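Local coordinates for protein 2-methyl-aconitate isomerase (Shewanella oneidensis, PDB 5K87) that catalyses the cis-trans isomerization of 2-methyl-aconitate by base-catalysed proton abstraction, a step of propionate breakdown through the 2-methylcitrate cycle, at residues E240-N246 with K317-A321. The protein carries 1 engineered substitution. Residues are numbered along the deposited sequence; the frame is centred on the assembly and turned at random.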
ATOM      1  N   GLU A 240      19.695 -10.564   5.860  1.00 14.60           N
ATOM      2  CA  GLU A 240      19.016 -10.266   4.604  1.00 15.65           C
ATOM      3  C   GLU A 240      17.881  -9.264   4.772  1.00 14.51           C
ATOM      4  O   GLU A 240      17.188  -9.236   5.802  1.00 14.91           O
ATOM      5  CB  GLU A 240      18.476 -11.546   3.968  1.00 15.95           C
ATOM      6  CG  GLU A 240      19.544 -12.447   3.352  1.00 16.71           C
ATOM      7  CD  GLU A 240      20.380 -13.197   4.376  1.00 17.92           C
ATOM      8  OE1 GLU A 240      19.935 -13.362   5.532  1.00 16.47           O
ATOM      9  OE2 GLU A 240      21.492 -13.641   4.011  1.00 18.17           O
ATOM     10  N   LEU A 241      17.703  -8.442   3.748  1.00 14.35           N
ATOM     11  CA  LEU A 241      16.577  -7.515   3.659  1.00 14.72           C
ATOM     12  C   LEU A 241      15.596  -8.009   2.598  1.00 14.42           C
ATOM     13  O   LEU A 241      15.887  -8.961   1.878  1.00 14.83           O
ATOM     14  CB  LEU A 241      17.079  -6.114   3.329  1.00 15.94           C
ATOM     15  CG  LEU A 241      18.054  -5.536   4.356  1.00 16.04           C
ATOM     16  CD1 LEU A 241      18.454  -4.119   3.967  1.00 19.66           C
ATOM     17  CD2 LEU A 241      17.439  -5.571   5.747  1.00 17.61           C
ATOM     18  N   GLN A 242      14.434  -7.369   2.494  1.00 14.28           N
ATOM     19  CA  GLN A 242      13.413  -7.856   1.572  1.00 14.10           C
ATOM     20  C   GLN A 242      13.922  -8.000   0.143  1.00 16.30           C
ATOM     21  O   GLN A 242      13.595  -8.976  -0.528  1.00 15.84           O
ATOM     22  CB  GLN A 242      12.178  -6.969   1.593  1.00 13.77           C
ATOM     23  CG  GLN A 242      11.340  -7.136   2.835  1.00 14.80           C
ATOM     24  CD  GLN A 242      10.057  -6.371   2.719  1.00 14.27           C
ATOM     25  OE1 GLN A 242      10.066  -5.186   2.382  1.00 15.78           O
ATOM     26  NE2 GLN A 242       8.942  -7.045   2.940  1.00 12.81           N
ATOM     27  N   ASP A 243      14.734  -7.051  -0.314  1.00 15.53           N
ATOM     28  CA  ASP A 243      15.209  -7.079  -1.702  1.00 18.01           C
ATOM     29  C   ASP A 243      16.154  -8.245  -1.995  1.00 18.52           C
ATOM     30  O   ASP A 243      16.396  -8.570  -3.160  1.00 18.95           O
ATOM     31  CB  ASP A 243      15.866  -5.754  -2.094  1.00 24.37           C
ATOM     32  CG  ASP A 243      14.875  -4.605  -2.157  1.00 34.38           C
ATOM     33  OD1 ASP A 243      13.668  -4.865  -2.351  1.00 38.94           O
ATOM     34  OD2 ASP A 243      15.306  -3.440  -2.014  1.00 44.01           O
ATOM     35  N   ASP A 244      16.681  -8.875  -0.951  1.00 16.76           N
ATOM     36  CA  ASP A 244      17.548 -10.035  -1.122  1.00 16.31           C
ATOM     37  C   ASP A 244      16.754 -11.300  -1.401  1.00 16.90           C
ATOM     38  O   ASP A 244      17.307 -12.287  -1.898  1.00 17.93           O
ATOM     39  CB  ASP A 244      18.408 -10.249   0.118  1.00 17.57           C
ATOM     40  CG  ASP A 244      19.375  -9.117   0.357  1.00 21.30           C
ATOM     41  OD1 ASP A 244      19.990  -8.632  -0.619  1.00 24.69           O
ATOM     42  OD2 ASP A 244      19.522  -8.707   1.525  1.00 20.16           O
ATOM     43  N   ILE A 245      15.465 -11.289  -1.073  1.00 15.63           N
ATOM     44  CA  ILE A 245      14.652 -12.504  -1.151  1.00 15.59           C
ATOM     45  C   ILE A 245      13.391 -12.352  -2.001  1.00 12.92           C
ATOM     46  O   ILE A 245      13.026 -13.265  -2.746  1.00 15.41           O
ATOM     47  CB  ILE A 245      14.319 -13.041   0.273  1.00 15.78           C
ATOM     48  CG1 ILE A 245      15.600 -13.602   0.910  1.00 19.30           C
ATOM     49  CG2 ILE A 245      13.228 -14.104   0.237  1.00 17.47           C
ATOM     50  CD1 ILE A 245      15.464 -14.036   2.357  1.00 20.31           C
ATOM     51  N   ASN A 246      12.740 -11.197  -1.922  1.00 14.56           N
ATOM     52  CA  ASN A 246      11.394 -11.085  -2.472  1.00 13.81           C
ATOM     53  C   ASN A 246      11.301 -10.978  -3.988  1.00 16.17           C
ATOM     54  O   ASN A 246      10.217 -11.119  -4.544  1.00 18.53           O
ATOM     55  CB  ASN A 246      10.596 -10.000  -1.760  1.00 13.36           C
ATOM     56  CG  ASN A 246      10.204 -10.420  -0.366  1.00 12.80           C
ATOM     57  OD1 ASN A 246      10.329 -11.593  -0.014  1.00 13.58           O
ATOM     58  ND2 ASN A 246       9.726  -9.474   0.438  1.00 13.52           N
ATOM     59  N   LYS A 317       6.231 -14.131   1.304  1.00 14.00           N
ATOM     60  CA  LYS A 317       7.229 -13.081   1.142  1.00 12.96           C
ATOM     61  C   LYS A 317       7.970 -12.869   2.442  1.00 12.54           C
ATOM     62  O   LYS A 317       7.394 -13.042   3.510  1.00 12.15           O
ATOM     63  CB  LYS A 317       6.555 -11.764   0.749  1.00 13.95           C
ATOM     64  CG  LYS A 317       5.922 -11.769  -0.635  1.00 17.57           C
ATOM     65  CD  LYS A 317       6.981 -11.727  -1.717  1.00 20.70           C
ATOM     66  CE  LYS A 317       6.360 -11.914  -3.096  1.00 22.17           C
ATOM     67  NZ  LYS A 317       5.376 -10.838  -3.403  1.00 31.79           N
ATOM     68  N   LEU A 318       9.240 -12.487   2.363  1.00 11.77           N
ATOM     69  CA  LEU A 318       9.949 -12.040   3.552  1.00 12.21           C
ATOM     70  C   LEU A 318       9.231 -10.829   4.142  1.00 12.26           C
ATOM     71  O   LEU A 318       8.973  -9.845   3.445  1.00 12.39           O
ATOM     72  CB  LEU A 318      11.401 -11.680   3.222  1.00 13.25           C
ATOM     73  CG  LEU A 318      12.245 -11.438   4.470  1.00 14.76           C
ATOM     74  CD1 LEU A 318      12.598 -12.772   5.118  1.00 18.55           C
ATOM     75  CD2 LEU A 318      13.506 -10.645   4.152  1.00 16.44           C
ATOM     76  N   HIS A 319       8.916 -10.915   5.426  1.00 11.72           N
ATOM     77  CA  HIS A 319       8.212  -9.866   6.138  1.00 11.48           C
ATOM     78  C   HIS A 319       9.124  -8.667   6.376  1.00 12.34           C
ATOM     79  O   HIS A 319      10.314  -8.817   6.650  1.00 11.97           O
ATOM     80  CB  HIS A 319       7.689 -10.430   7.458  1.00 11.51           C
ATOM     81  CG  HIS A 319       6.719  -9.546   8.164  1.00 11.38           C
ATOM     82  ND1 HIS A 319       7.122  -8.515   8.995  1.00 12.15           N
ATOM     83  CD2 HIS A 319       5.366  -9.547   8.203  1.00 13.38           C
ATOM     84  CE1 HIS A 319       6.062  -7.920   9.494  1.00 12.20           C
ATOM     85  NE2 HIS A 319       4.976  -8.523   9.024  1.00 12.74           N
ATOM     86  N   HIS A 320       8.549  -7.468   6.294  1.00 11.35           N
ATOM     87  CA  HIS A 320       9.331  -6.239   6.356  1.00 12.03           C
ATOM     88  C   HIS A 320       9.910  -5.969   7.742  1.00 11.93           C
ATOM     89  O   HIS A 320      10.871  -5.209   7.886  1.00 12.55           O
ATOM     90  CB  HIS A 320       8.489  -5.050   5.883  1.00 11.77           C
ATOM     91  CG  HIS A 320       7.439  -4.614   6.858  1.00 12.86           C
ATOM     92  ND1 HIS A 320       7.515  -3.419   7.539  1.00 13.27           N
ATOM     93  CD2 HIS A 320       6.286  -5.204   7.263  1.00 13.80           C
ATOM     94  CE1 HIS A 320       6.454  -3.289   8.315  1.00 15.79           C
ATOM     95  NE2 HIS A 320       5.695  -4.359   8.172  1.00 14.43           N
ATOM     96  N   ALA A 321       9.324  -6.580   8.766  1.00 11.20           N
ATOM     97  CA  ALA A 321       9.775  -6.369  10.138  1.00 12.35           C
ATOM     98  C   ALA A 321       9.652  -7.712  10.854  1.00 12.30           C
ATOM     99  O   ALA A 321      10.364  -8.650  10.508  1.00 11.80           O
ATOM    100  CB  ALA A 321       8.965  -5.266  10.809  1.00 12.30           C
TER
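The side chain of Leu318 packs against the short helical turn 242-245 and its lead-in, where CD2 comes 3.7 Å from Leu241 O and CD1 meets Ile245 CD1 at 4.2 Å. This turn packs on strand 317-318, which pairs with 308-314 in the main sheet of a DAP-epimerase-like fold, and Phe286 of strand 283-288 touches both Leu318 and Ile245. Asn246 acts as a side-chain amide bridging one residue's backbone, with Leu318 N donating to Asn246 OD1 (2.8 Å, 149°) and Asn246 ND2 donating to Leu318 O (3.1 Å, 170°). The same carbonyl accepts a second, nearly linear bond from Gln242 NE2; side-chain amides, not a further strand, meet the backbone N and O of Leu318. Leu241 N donates to Asp244 OD2 (2.9 Å, 172°). Beyond Leu318 the chain enters the active site, where substrate-binding His319 hydrogen-bonds through NE2 to a malonate ion, probably from the crystallisation liquor, while its ND1 accepts Ala321 N at 2.9 Å. Gln242 links this strand to the dimer interface: its OE1 is hydrogen-bonded to Lys61 of the second subunit, and its NE2 donates to Leu318 O at 2.8 Å and 171°.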